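Local structure of dihydrofolate reductase (Moritella profunda, 3IA5) at residues A[24-29]-A[147-152]; A[1-6]-A[93-98]; A[135-140]-A[156-161]. The protein probably reduces 7,8-dihydrofolate to tetrahydrofolate with NADPH, a key step of folate metabolism that feeds glycine, purine and DNA precursor synthesis. One frame throughout, in Å; residues are numbered along the deposited sequence.

All three contacts belong to one dihydrofolate reductase fold with a mixed eight-stranded sheet. Contact 2 is its buried middle, its centre about 6 Å from that of the chain, where strands 2-9 and 92-95 run side by side, the second leading on to Gly98 of the NADPH site, here next to a phosphate ion. Contact 3, its centre about 14 Å from that of contact 2, pairs strands 135-143 and 153-160 at one edge of the same sheet. Contact 1 lies about 22 Å from contact 2 and 23 Å from contact 3, centre to centre; its segment 147-152 connects the two strands of contact 3. In contact 1 the side chain of Leu25 is about 6 Å from that of Ala8, which binds NADP(+).

Contact 1 (A[24-29]-A[147-152]); sequences HLPAEL and DKNPHN
Asn149 turns its CG anti to its own carbonyl carbon (chi1 -53°), and Leu25 carries CG anti to the backbone N (chi1 -157°); together these torsions bring the amide of Asn149 and the isobutyl group of Leu25 across each other at about a right angle. Asn149 OD1 accepts the backbone N-H of Ala27 at 2.8 Å from Ala27 N, fairly straight at 164°, with the donor tilted somewhat from the carbonyl plane. The same oxygen also lies 3.2 Å from Pro26 CD and from Ala27 CB; the proline nitrogen has no hydrogen to add a second bond. Leu25 CD1 rests on Asn149 CB at 3.7 Å and also comes 4.0 Å from His151 CB, lying off the edge of the imidazole, near its plane. Farther along, Pro150 CD approaches His24 O at 3.3 Å. A side-chain acceptor thus meets the N-H of Ala27, near the beginning of helix 27-36, while Asp146 OD1 takes the backbone N-H groups of Lys148 and Asn149 within the loop that supplies the acceptor. This loop connects strands 135-143 and 153-160; Leu25 and His151 pack on Ile117 of strand 111-117, and Tyr153 of strand 153-160 touches Leu25 and Ala27.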
loop_
_atom_site.group_PDB
_atom_site.type_symbol
_atom_site.label_atom_id
_atom_site.label_comp_id
_atom_site.label_asym_id
_atom_site.label_seq_id
_atom_site.Cartn_x
_atom_site.Cartn_y
_atom_site.Cartn_z
ATOM N N HIS A 24 16.452 -2.459 2.840
ATOM C CA HIS A 24 16.537 -1.101 3.371
ATOM C C HIS A 24 16.277 -0.096 2.266
ATOM O O HIS A 24 16.938 -0.136 1.229
ATOM C CB HIS A 24 17.919 -0.830 3.974
ATOM C CG HIS A 24 18.244 -1.713 5.130
ATOM N ND1 HIS A 24 17.609 -1.604 6.346
ATOM C CD2 HIS A 24 19.122 -2.738 5.249
ATOM C CE1 HIS A 24 18.082 -2.520 7.169
ATOM N NE2 HIS A 24 18.996 -3.228 6.527
ATOM N N LEU A 25 15.294 0.773 2.466
ATOM C CA LEU A 25 14.984 1.835 1.507
ATOM C C LEU A 25 14.091 2.884 2.173
ATOM O O LEU A 25 12.895 2.938 1.915
ATOM C CB LEU A 25 14.307 1.299 0.240
ATOM C CG LEU A 25 14.497 2.240 -0.970
ATOM C CD1 LEU A 25 15.662 1.806 -1.881
ATOM C CD2 LEU A 25 13.214 2.409 -1.783
ATOM N N PRO A 26 14.679 3.699 3.051
ATOM C CA PRO A 26 13.952 4.702 3.841
ATOM C C PRO A 26 13.205 5.663 2.925
ATOM O O PRO A 26 12.176 6.179 3.326
ATOM C CB PRO A 26 15.056 5.428 4.612
ATOM C CG PRO A 26 16.200 4.422 4.679
ATOM C CD PRO A 26 16.099 3.582 3.432
ATOM N N ALA A 27 13.671 5.842 1.695
ATOM C CA ALA A 27 12.948 6.677 0.720
ATOM C C ALA A 27 11.482 6.255 0.469
ATOM O O ALA A 27 10.644 7.099 0.116
ATOM C CB ALA A 27 13.698 6.708 -0.601
ATOM N N GLU A 28 11.192 4.955 0.605
ATOM C CA GLU A 28 9.835 4.449 0.384
ATOM C C GLU A 28 8.818 5.125 1.313
ATOM O O GLU A 28 7.659 5.344 0.939
ATOM C CB GLU A 28 9.758 2.903 0.534
ATOM C CG GLU A 28 9.537 2.414 1.954
ATOM C CD GLU A 28 9.613 0.877 2.070
ATOM O OE1 GLU A 28 9.262 0.285 3.116
ATOM O OE2 GLU A 28 10.041 0.252 1.105
ATOM N N LEU A 29 9.263 5.458 2.514
ATOM C CA LEU A 29 8.389 6.062 3.485
ATOM C C LEU A 29 8.090 7.501 3.090
ATOM O O LEU A 29 6.988 7.988 3.323
ATOM C CB LEU A 29 8.974 5.973 4.901
ATOM C CG LEU A 29 9.242 4.537 5.362
ATOM C CD1 LEU A 29 9.892 4.512 6.761
ATOM C CD2 LEU A 29 7.969 3.699 5.328
ATOM N N ASP A 147 23.151 7.427 -0.374
ATOM C CA ASP A 147 23.838 7.134 0.875
ATOM C C ASP A 147 22.966 6.340 1.843
ATOM O O ASP A 147 23.467 5.580 2.689
ATOM C CB ASP A 147 24.291 8.441 1.528
ATOM N N LYS A 148 21.658 6.520 1.715
ATOM C CA LYS A 148 20.736 5.891 2.642
ATOM C C LYS A 148 19.906 4.809 1.957
ATOM O O LYS A 148 19.379 3.917 2.634
ATOM C CB LYS A 148 19.850 6.959 3.290
ATOM C CG LYS A 148 20.670 8.067 3.946
ATOM C CD LYS A 148 19.890 9.357 4.113
ATOM C CE LYS A 148 18.737 9.194 5.101
ATOM N NZ LYS A 148 17.917 10.458 5.230
ATOM N N ASN A 149 19.808 4.895 0.624
ATOM C CA ASN A 149 19.011 3.954 -0.166
ATOM C C ASN A 149 19.863 3.143 -1.132
ATOM O O ASN A 149 20.123 3.581 -2.253
ATOM C CB ASN A 149 17.874 4.676 -0.922
ATOM C CG ASN A 149 17.019 5.517 0.005
ATOM O OD1 ASN A 149 16.086 5.013 0.625
ATOM N ND2 ASN A 149 17.344 6.816 0.115
ATOM N N PRO A 150 20.274 1.939 -0.707
ATOM C CA PRO A 150 21.280 1.146 -1.422
ATOM C C PRO A 150 20.811 0.557 -2.757
ATOM O O PRO A 150 21.573 -0.148 -3.376
ATOM C CB PRO A 150 21.601 -0.004 -0.457
ATOM C CG PRO A 150 20.674 0.132 0.720
ATOM C CD PRO A 150 19.770 1.293 0.518
ATOM N N HIS A 151 19.588 0.836 -3.183
ATOM C CA HIS A 151 19.078 0.310 -4.433
ATOM C C HIS A 151 18.585 1.462 -5.285
ATOM O O HIS A 151 18.223 2.497 -4.748
ATOM C CB HIS A 151 17.913 -0.655 -4.150
ATOM C CG HIS A 151 18.278 -1.740 -3.177
ATOM N ND1 HIS A 151 19.154 -2.749 -3.491
ATOM C CD2 HIS A 151 17.926 -1.913 -1.880
ATOM C CE1 HIS A 151 19.314 -3.528 -2.422
ATOM N NE2 HIS A 151 18.587 -3.038 -1.439
ATOM N N ASN A 152 18.590 1.285 -6.596
ATOM C CA ASN A 152 17.793 2.128 -7.464
ATOM C C ASN A 152 16.324 1.729 -7.255
ATOM O O ASN A 152 16.018 0.568 -6.927
ATOM C CB ASN A 152 18.160 1.927 -8.940
ATOM C CG ASN A 152 19.633 2.254 -9.243
ATOM O OD1 ASN A 152 20.251 3.107 -8.598
ATOM N ND2 ASN A 152 20.192 1.555 -10.207
#

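Contact 2 (A[1-6]-A[93-98]); sequences MIVSMI and LMIIGG. With PO4 (phosphate ion), chain C.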
loop_
_atom_site.group_PDB
_atom_site.type_symbol
_atom_site.label_atom_id
_atom_site.label_comp_id
_atom_site.label_asym_id
_atom_site.label_seq_id
_atom_site.Cartn_x
_atom_site.Cartn_y
_atom_site.Cartn_z
ATOM N N MET A 1 -15.875 7.200 -5.685
ATOM C CA MET A 1 -14.572 7.232 -5.026
ATOM C C MET A 1 -13.606 6.303 -5.752
ATOM O O MET A 1 -13.974 5.203 -6.164
ATOM C CB MET A 1 -14.659 6.782 -3.572
ATOM C CG MET A 1 -13.412 7.124 -2.727
ATOM S SD MET A 1 -13.633 6.504 -1.038
ATOM C CE MET A 1 -15.039 7.493 -0.497
ATOM N N ILE A 2 -12.376 6.770 -5.887
ATOM C CA ILE A 2 -11.297 5.946 -6.416
ATOM C C ILE A 2 -10.725 5.022 -5.320
ATOM O O ILE A 2 -10.433 5.466 -4.217
ATOM C CB ILE A 2 -10.169 6.849 -7.000
ATOM C CG1 ILE A 2 -10.741 7.738 -8.119
ATOM C CG2 ILE A 2 -8.986 6.010 -7.497
ATOM C CD1 ILE A 2 -9.811 8.878 -8.522
ATOM N N VAL A 3 -10.588 3.741 -5.635
ATOM C CA VAL A 3 -9.921 2.793 -4.735
ATOM C C VAL A 3 -8.499 2.537 -5.254
ATOM O O VAL A 3 -8.330 2.029 -6.353
ATOM C CB VAL A 3 -10.664 1.428 -4.668
ATOM C CG1 VAL A 3 -9.836 0.412 -3.867
ATOM C CG2 VAL A 3 -12.079 1.605 -4.079
ATOM N N SER A 4 -7.508 2.920 -4.458
ATOM C CA SER A 4 -6.121 2.745 -4.823
ATOM C C SER A 4 -5.412 1.805 -3.850
ATOM O O SER A 4 -5.810 1.696 -2.689
ATOM C CB SER A 4 -5.413 4.107 -4.819
ATOM O OG SER A 4 -5.978 4.960 -5.794
ATOM N N MET A 5 -4.365 1.129 -4.331
ATOM C CA MET A 5 -3.489 0.347 -3.449
ATOM C C MET A 5 -2.067 0.890 -3.527
ATOM O O MET A 5 -1.624 1.301 -4.592
ATOM C CB MET A 5 -3.543 -1.152 -3.799
ATOM C CG MET A 5 -4.976 -1.679 -3.993
ATOM S SD MET A 5 -5.240 -3.409 -3.560
ATOM C CE MET A 5 -4.128 -4.234 -4.739
ATOM N N ILE A 6 -1.364 0.919 -2.405
ATOM C CA ILE A 6 -0.002 1.382 -2.418
ATOM C C ILE A 6 0.924 0.366 -1.732
ATOM O O ILE A 6 0.619 -0.146 -0.668
ATOM C CB ILE A 6 0.166 2.828 -1.835
ATOM C CG1 ILE A 6 1.652 3.249 -1.863
ATOM C CG2 ILE A 6 -0.406 2.957 -0.406
ATOM C CD1 ILE A 6 1.835 4.756 -1.648
ATOM N N LEU A 93 -9.499 6.575 -1.702
ATOM C CA LEU A 93 -9.130 5.801 -0.537
ATOM C C LEU A 93 -7.825 5.043 -0.862
ATOM O O LEU A 93 -7.682 4.519 -1.969
ATOM C CB LEU A 93 -10.295 4.857 -0.291
ATOM C CG LEU A 93 -10.194 3.611 0.540
ATOM C CD1 LEU A 93 -11.583 3.227 0.987
ATOM C CD2 LEU A 93 -9.557 2.528 -0.293
ATOM N N MET A 94 -6.890 4.979 0.096
ATOM C CA MET A 94 -5.583 4.333 -0.104
ATOM C C MET A 94 -5.416 3.037 0.693
ATOM O O MET A 94 -5.339 3.036 1.937
ATOM C CB MET A 94 -4.443 5.285 0.271
ATOM C CG MET A 94 -4.432 6.581 -0.493
ATOM S SD MET A 94 -4.014 6.487 -2.257
ATOM C CE MET A 94 -2.282 6.086 -2.157
ATOM N N ILE A 95 -5.335 1.930 -0.024
ATOM C CA ILE A 95 -5.194 0.663 0.633
ATOM C C ILE A 95 -3.701 0.425 0.875
ATOM O O ILE A 95 -2.922 0.350 -0.099
ATOM C CB ILE A 95 -5.789 -0.448 -0.230
ATOM C CG1 ILE A 95 -7.331 -0.378 -0.251
ATOM C CG2 ILE A 95 -5.257 -1.800 0.232
ATOM C CD1 ILE A 95 -7.915 -1.223 -1.337
ATOM N N ILE A 96 -3.299 0.293 2.146
ATOM C CA ILE A 96 -1.862 0.186 2.442
ATOM C C ILE A 96 -1.300 -1.212 2.804
ATOM O O ILE A 96 -0.191 -1.300 3.319
ATOM C CB ILE A 96 -1.390 1.223 3.501
ATOM C CG1 ILE A 96 -1.862 0.805 4.904
ATOM C CG2 ILE A 96 -1.851 2.616 3.125
ATOM C CD1 ILE A 96 -1.191 1.562 6.036
ATOM N N GLY A 97 -2.047 -2.279 2.546
ATOM C CA GLY A 97 -1.606 -3.627 2.919
ATOM C C GLY A 97 -2.260 -4.195 4.184
ATOM O O GLY A 97 -3.064 -3.512 4.789
ATOM N N GLY A 98 -1.909 -5.412 4.614
ATOM C CA GLY A 98 -0.838 -6.217 4.048
ATOM C C GLY A 98 -1.250 -7.095 2.885
ATOM O O GLY A 98 -2.184 -6.779 2.140
HETATM P P PO4 C . -2.621 -7.678 7.371
HETATM O O1 PO4 C . -2.413 -6.203 7.526
HETATM O O2 PO4 C . -1.247 -8.312 7.295
HETATM O O3 PO4 C . -3.413 -8.180 8.570
HETATM O O4 PO4 C . -3.305 -8.035 6.072
#
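Val3 and Leu93 lie side by side and point the same way, as do Met5 and Ile95, so four apolar side chains share one face of two parallel strands. Ile95 CD1 meets Val3 CG1 obliquely at 3.6 Å. Met5 CG comes alongside that same methyl, Ile95 CD1, at 4.0 Å, and Met5 SD still borders Ile95 CD1 and CG2, while the end of the chain leads away. Just before the strand begins, Met1 crosses Leu93 at about a right angle and brings SD to 3.8 Å from Leu93 CB; helix 80-87 covers both through Val84. On the other face, Met94 is folded at chi2 and chi3 (-69° and -70°), which lays SD beside Ser4 CB at 3.8 Å and CE against Ile6 CG2, a methyl that also touches Ile96 CG2. The backbones, central strands of the reductase sheet, are parallel in sense, their short axes 32° apart, and four N-H...O bonds alternate between them: Leu93 N to Ile2 O, Ser4 N to Leu93 O, Ile95 N to Ser4 O (2.7 Å) and Ile6 N to Ile95 O. Past Ile96, a cis peptide joins Gly97 to Gly98, and Gly98 N donates to phosphate O1 at 3.1 Å, as do backbone N-H groups of Asn46 and Thr47 to the same ion. Since all three residues bind NADPH, the phosphate, probably from the crystallisation liquor, is consistent with a local preference for anionic oxygen.

Contact 3 (A[135-140]-A[156-161]); sequences WQEIEH and SLLERV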
loop_
_atom_site.group_PDB
_atom_site.type_symbol
_atom_site.label_atom_id
_atom_site.label_comp_id
_atom_site.label_asym_id
_atom_site.label_seq_id
_atom_site.Cartn_x
_atom_site.Cartn_y
_atom_site.Cartn_z
ATOM N N TRP A 135 -3.614 -2.021 -17.618
ATOM C CA TRP A 135 -3.243 -0.777 -16.918
ATOM C C TRP A 135 -2.541 0.239 -17.821
ATOM O O TRP A 135 -1.774 -0.147 -18.680
ATOM C CB TRP A 135 -2.269 -1.093 -15.766
ATOM C CG TRP A 135 -2.792 -2.107 -14.802
ATOM C CD1 TRP A 135 -2.650 -3.464 -14.877
ATOM C CD2 TRP A 135 -3.550 -1.844 -13.615
ATOM N NE1 TRP A 135 -3.277 -4.062 -13.816
ATOM C CE2 TRP A 135 -3.844 -3.090 -13.027
ATOM C CE3 TRP A 135 -4.021 -0.667 -12.996
ATOM C CZ2 TRP A 135 -4.579 -3.206 -11.850
ATOM C CZ3 TRP A 135 -4.761 -0.787 -11.838
ATOM C CH2 TRP A 135 -5.016 -2.055 -11.265
ATOM N N GLN A 136 -2.788 1.535 -17.599
ATOM C CA GLN A 136 -1.942 2.596 -18.138
ATOM C C GLN A 136 -1.105 3.232 -17.037
ATOM O O GLN A 136 -1.535 3.358 -15.880
ATOM C CB GLN A 136 -2.775 3.692 -18.829
ATOM C CG GLN A 136 -3.493 3.262 -20.094
ATOM C CD GLN A 136 -2.865 3.791 -21.394
ATOM O OE1 GLN A 136 -1.639 3.925 -21.515
ATOM N NE2 GLN A 136 -3.717 4.073 -22.383
ATOM N N GLU A 137 0.103 3.651 -17.395
ATOM C CA GLU A 137 0.927 4.382 -16.451
ATOM C C GLU A 137 0.627 5.875 -16.582
ATOM O O GLU A 137 0.777 6.451 -17.638
ATOM C CB GLU A 137 2.410 4.117 -16.687
ATOM C CG GLU A 137 3.310 4.462 -15.475
ATOM C CD GLU A 137 4.785 4.141 -15.719
ATOM O OE1 GLU A 137 5.357 4.662 -16.693
ATOM O OE2 GLU A 137 5.371 3.376 -14.938
ATOM N N ILE A 138 0.158 6.467 -15.498
ATOM C CA ILE A 138 -0.134 7.884 -15.417
ATOM C C ILE A 138 1.168 8.659 -15.188
ATOM O O ILE A 138 1.334 9.799 -15.647
ATOM C CB ILE A 138 -1.077 8.147 -14.204
ATOM C CG1 ILE A 138 -2.407 7.456 -14.407
ATOM C CG2 ILE A 138 -1.347 9.667 -13.997
ATOM C CD1 ILE A 138 -3.331 7.689 -13.235
ATOM N N GLU A 139 2.083 8.040 -14.440
ATOM C CA GLU A 139 3.325 8.701 -14.119
ATOM C C GLU A 139 4.371 7.750 -13.574
ATOM O O GLU A 139 4.055 6.652 -13.056
ATOM C CB GLU A 139 3.082 9.826 -13.108
ATOM C CG GLU A 139 2.845 9.329 -11.698
ATOM C CD GLU A 139 3.171 10.370 -10.640
ATOM O OE1 GLU A 139 4.360 10.591 -10.345
ATOM O OE2 GLU A 139 2.233 10.957 -10.082
ATOM N N HIS A 140 5.621 8.186 -13.670
ATOM C CA HIS A 140 6.713 7.493 -12.982
ATOM C C HIS A 140 7.815 8.450 -12.599
ATOM O O HIS A 140 7.952 9.523 -13.191
ATOM C CB HIS A 140 7.266 6.334 -13.821
ATOM C CG HIS A 140 7.952 6.768 -15.077
ATOM N ND1 HIS A 140 7.292 6.901 -16.282
ATOM C CD2 HIS A 140 9.245 7.094 -15.324
ATOM C CE1 HIS A 140 8.142 7.292 -17.205
ATOM N NE2 HIS A 140 9.339 7.404 -16.653
ATOM N N SER A 156 5.822 4.222 -9.655
ATOM C CA SER A 156 4.910 4.149 -10.779
ATOM C C SER A 156 3.449 4.188 -10.284
ATOM O O SER A 156 3.103 3.574 -9.275
ATOM C CB SER A 156 5.185 2.914 -11.633
ATOM O OG SER A 156 4.123 2.705 -12.536
ATOM N N LEU A 157 2.632 4.991 -10.960
ATOM C CA LEU A 157 1.190 5.044 -10.737
ATOM C C LEU A 157 0.506 4.470 -11.957
ATOM O O LEU A 157 0.499 5.083 -13.012
ATOM C CB LEU A 157 0.736 6.485 -10.512
ATOM C CG LEU A 157 -0.756 6.823 -10.266
ATOM C CD1 LEU A 157 -1.391 5.964 -9.215
ATOM C CD2 LEU A 157 -0.881 8.284 -9.878
ATOM N N LEU A 158 -0.048 3.275 -11.798
ATOM C CA LEU A 158 -0.883 2.628 -12.795
ATOM C C LEU A 158 -2.398 2.927 -12.621
ATOM O O LEU A 158 -2.948 2.966 -11.488
ATOM C CB LEU A 158 -0.638 1.121 -12.739
ATOM C CG LEU A 158 0.822 0.644 -12.872
ATOM C CD1 LEU A 158 0.915 -0.889 -12.868
ATOM C CD2 LEU A 158 1.412 1.210 -14.169
ATOM N N GLU A 159 -3.073 3.121 -13.744
ATOM C CA GLU A 159 -4.525 3.265 -13.729
ATOM C C GLU A 159 -5.155 2.150 -14.553
ATOM O O GLU A 159 -4.668 1.795 -15.624
ATOM C CB GLU A 159 -5.005 4.650 -14.209
ATOM C CG GLU A 159 -6.434 4.984 -13.656
ATOM C CD GLU A 159 -6.881 6.429 -13.879
ATOM O OE1 GLU A 159 -7.292 6.769 -15.015
ATOM O OE2 GLU A 159 -6.835 7.219 -12.911
ATOM N N ARG A 160 -6.226 1.582 -14.026
ATOM C CA ARG A 160 -6.913 0.482 -14.702
ATOM C C ARG A 160 -7.592 0.970 -15.983
ATOM O O ARG A 160 -8.114 2.081 -16.026
ATOM C CB ARG A 160 -7.959 -0.103 -13.765
ATOM C CG ARG A 160 -8.669 -1.306 -14.326
ATOM C CD ARG A 160 -8.006 -2.598 -13.907
ATOM N NE ARG A 160 -9.057 -3.594 -13.728
ATOM C CZ ARG A 160 -9.536 -3.995 -12.554
ATOM N NH1 ARG A 160 -9.024 -3.548 -11.389
ATOM N NH2 ARG A 160 -10.495 -4.896 -12.551
ATOM N N VAL A 161 -7.584 0.143 -17.024
ATOM C CA VAL A 161 -8.140 0.531 -18.320
ATOM C C VAL A 161 -9.402 -0.253 -18.702
ATOM O O VAL A 161 -9.550 -1.441 -18.363
ATOM C CB VAL A 161 -7.049 0.423 -19.427
ATOM C CG1 VAL A 161 -7.651 0.488 -20.846
ATOM C CG2 VAL A 161 -6.018 1.528 -19.235
#
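Between the pairs Glu137-Leu158 and Glu139-Leu157 the register slips by one, a beta bulge with Ile138 as the extra residue, its side chain turned toward the partner strand. The N-H of Ile138 still reaches Leu157 O at 2.9 Å, while CD1 lies over the base of Glu159, 3.6 Å from Glu159 CB, and 4.0 Å from Leu157 CG. Before the bulge, Gln136 and Glu159 form a hydrogen-bonded pair, with Glu159 N 2.6 Å from Gln136 O. The two strands are the arms of a beta hairpin, 135-143 being the outermost strand at this edge of the reductase sheet and 153-160 pairing on its other side with strand 111-117. Arg160 bends at chi2 (93°) so that CD sits over one face of the Trp135 indole, 4.0 Å from the six-membered ring centroid and 12° off its normal, a CH-pi contact; the guanidinium plane is turned 58° from the ring. Trp135 NE1 donates to Tyr130 O, which helps fix the ring's rotation. Ser156 OG donates to the anti lone pair of Glu137 OE2 at 2.8 Å. That carboxylate oxygen also forms a salt bridge with Arg154, and OE1 takes a weak bond from His140 ND1.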